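Local coordinates for protein transglutaminase-like enzymes, putative cysteine protease (Cytophaga hutchinsonii, PDB 3ISR) that is probably a cysteine-dependent hydrolase of the transglutaminase-like superfamily, perhaps a protease, at residues T28-N33 and V70-T75. Sequence-based numbering, arbitrary orientation.
Sequences TTFIFN and VRLKAT
Leu72 lies alongside Phe30 and Phe32 on one face of an antiparallel strand pair, one methyl near each ring. CG of Leu72 stands between its own backbone N and carbonyl carbon (chi1 59°), and from there CD1 comes within 3.7 Å of Phe30 CD2, the two side chains crossing obliquely. The other branch, CD2, approaches Phe32 at the ring edge, near the ring plane, with 4.3 Å to Phe32 CE2. Ala74 CB likewise meets the edge of the Phe30 ring, 4.0 Å from its CE2, while Val70 CG2 packs against Phe32 CB at 3.7 Å.

On the reverse face Ile31 and Arg71 run alongside each other in the same direction, with Ile31 CG1 4.2 Å from Arg71 CB. The arginine then runs out extended from CG to NE and carries its guanidinium away from strand 28-32, to a salt bridge with Glu58, a cation-pi contact with Phe60 and a hydrogen bond from NH2 to Leu109 O of the second subunit. Thr29 OG1 lies 3.8 Å from Lys73 CB.

Six backbone hydrogen bonds hold this register, two each at Thr28-Ala74, Phe30-Leu72 and Phe32-Val70. Phe30 N to Leu72 O is almost straight (2.9 Å, 176° at the hydrogen); the return bond, Leu72 N to Phe30 O, is longer at 3.2 Å.

Strands 28-32 and 69-74, both part of the bacterial transglutaminase N-terminal domain, are the two central strands of a four-stranded antiparallel sheet, with 58-60 beside 69-74 and 255-258 beside 28-32. The phenylalanine face packs on strand 78-96 of another sheet, where Phe80 meets Phe30 edge-to-face, whereas the Ile31 and Arg71 face lies against Val106 of the second subunit.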
loop_
_atom_site.group_PDB
_atom_site.type_symbol
_atom_site.label_atom_id
_atom_site.label_comp_id
_atom_site.label_asym_id
_atom_site.label_seq_id
_atom_site.Cartn_x
_atom_site.Cartn_y
_atom_site.Cartn_z
ATOM N N THR B 28 29.987 5.631 8.838
ATOM C CA THR B 28 29.175 4.704 8.052
ATOM C C THR B 28 29.860 3.355 7.905
ATOM O O THR B 28 31.065 3.292 7.662
ATOM C CB THR B 28 28.892 5.302 6.647
ATOM O OG1 THR B 28 28.225 6.565 6.786
ATOM C CG2 THR B 28 28.036 4.375 5.816
ATOM N N THR B 29 29.084 2.288 8.062
ATOM C CA THR B 29 29.534 0.934 7.750
ATOM C C THR B 29 28.895 0.465 6.447
ATOM O O THR B 29 27.697 0.687 6.223
ATOM C CB THR B 29 29.209 -0.044 8.906
ATOM O OG1 THR B 29 29.997 0.316 10.039
ATOM C CG2 THR B 29 29.532 -1.500 8.529
ATOM N N PHE B 30 29.709 -0.153 5.590
ATOM C CA PHE B 30 29.259 -0.679 4.301
ATOM C C PHE B 30 29.375 -2.182 4.314
ATOM O O PHE B 30 30.347 -2.737 4.838
ATOM C CB PHE B 30 30.149 -0.155 3.168
ATOM C CG PHE B 30 30.059 1.317 2.962
ATOM C CD1 PHE B 30 29.292 1.837 1.928
ATOM C CD2 PHE B 30 30.746 2.191 3.798
ATOM C CE1 PHE B 30 29.218 3.216 1.726
ATOM C CE2 PHE B 30 30.669 3.560 3.609
ATOM C CZ PHE B 30 29.894 4.072 2.571
ATOM N N ILE B 31 28.385 -2.845 3.739
ATOM C CA ILE B 31 28.521 -4.252 3.425
ATOM C C ILE B 31 28.277 -4.339 1.942
ATOM O O ILE B 31 27.174 -4.023 1.464
ATOM C CB ILE B 31 27.491 -5.140 4.139
ATOM C CG1 ILE B 31 27.559 -4.926 5.653
ATOM C CG2 ILE B 31 27.747 -6.630 3.787
ATOM C CD1 ILE B 31 26.489 -5.725 6.426
ATOM N N PHE B 32 29.312 -4.760 1.223
ATOM C CA PHE B 32 29.255 -4.823 -0.218
ATOM C C PHE B 32 29.100 -6.251 -0.717
ATOM O O PHE B 32 29.517 -7.199 -0.058
ATOM C CB PHE B 32 30.540 -4.245 -0.821
ATOM C CG PHE B 32 30.695 -2.769 -0.631
ATOM C CD1 PHE B 32 29.833 -1.882 -1.255
ATOM C CD2 PHE B 32 31.736 -2.266 0.143
ATOM C CE1 PHE B 32 29.990 -0.511 -1.101
ATOM C CE2 PHE B 32 31.905 -0.899 0.301
ATOM C CZ PHE B 32 31.025 -0.020 -0.319
ATOM N N ASN B 33 28.524 -6.393 -1.907
ATOM C CA ASN B 33 28.471 -7.691 -2.553
ATOM C C ASN B 33 28.869 -7.566 -4.007
ATOM O O ASN B 33 27.995 -7.393 -4.875
ATOM C CB ASN B 33 27.074 -8.292 -2.436
ATOM C CG ASN B 33 27.025 -9.723 -2.893
ATOM O OD1 ASN B 33 28.025 -10.470 -2.812
ATOM N ND2 ASN B 33 25.868 -10.124 -3.382
ATOM N N VAL B 70 31.720 -8.229 1.733
ATOM C CA VAL B 70 32.887 -7.575 2.325
ATOM C C VAL B 70 32.423 -6.340 3.064
ATOM O O VAL B 70 31.553 -5.612 2.582
ATOM C CB VAL B 70 33.998 -7.191 1.286
ATOM C CG1 VAL B 70 34.655 -8.443 0.691
ATOM C CG2 VAL B 70 33.437 -6.312 0.196
ATOM N N ARG B 71 32.998 -6.096 4.230
ATOM C CA ARG B 71 32.572 -4.946 5.005
ATOM C C ARG B 71 33.726 -4.098 5.501
ATOM O O ARG B 71 34.817 -4.607 5.788
ATOM C CB ARG B 71 31.666 -5.357 6.167
ATOM C CG ARG B 71 32.256 -6.397 7.069
ATOM C CD ARG B 71 31.344 -6.679 8.276
ATOM N NE ARG B 71 31.800 -7.888 8.946
ATOM C CZ ARG B 71 31.126 -8.526 9.896
ATOM N NH1 ARG B 71 31.638 -9.622 10.434
ATOM N NH2 ARG B 71 29.947 -8.064 10.311
ATOM N N LEU B 72 33.452 -2.802 5.597
ATOM C CA LEU B 72 34.414 -1.812 6.051
ATOM C C LEU B 72 33.654 -0.669 6.681
ATOM O O LEU B 72 32.450 -0.508 6.434
ATOM C CB LEU B 72 35.248 -1.284 4.870
ATOM C CG LEU B 72 34.566 -0.598 3.681
ATOM C CD1 LEU B 72 34.144 0.830 4.012
ATOM C CD2 LEU B 72 35.560 -0.580 2.507
ATOM N N LYS B 73 34.344 0.122 7.496
ATOM C CA LYS B 73 33.749 1.335 8.037
ATOM C C LYS B 73 34.522 2.558 7.539
ATOM O O LYS B 73 35.729 2.482 7.305
ATOM C CB LYS B 73 33.651 1.284 9.572
ATOM C CG LYS B 73 34.973 1.103 10.318
ATOM C CD LYS B 73 34.752 0.945 11.829
ATOM C CE LYS B 73 35.965 1.488 12.597
ATOM N NZ LYS B 73 36.070 0.979 14.002
ATOM N N ALA B 74 33.803 3.661 7.359
ATOM C CA ALA B 74 34.374 4.882 6.818
ATOM C C ALA B 74 34.022 6.070 7.715
ATOM O O ALA B 74 32.908 6.164 8.215
ATOM C CB ALA B 74 33.866 5.117 5.404
ATOM N N THR B 75 34.974 6.971 7.915
ATOM C CA THR B 75 34.750 8.125 8.793
ATOM C C THR B 75 34.006 9.274 8.083
ATOM O O THR B 75 34.027 9.383 6.850
ATOM C CB THR B 75 36.061 8.584 9.501
ATOM O OG1 THR B 75 36.067 10.010 9.648
ATOM C CG2 THR B 75 37.277 8.179 8.709
#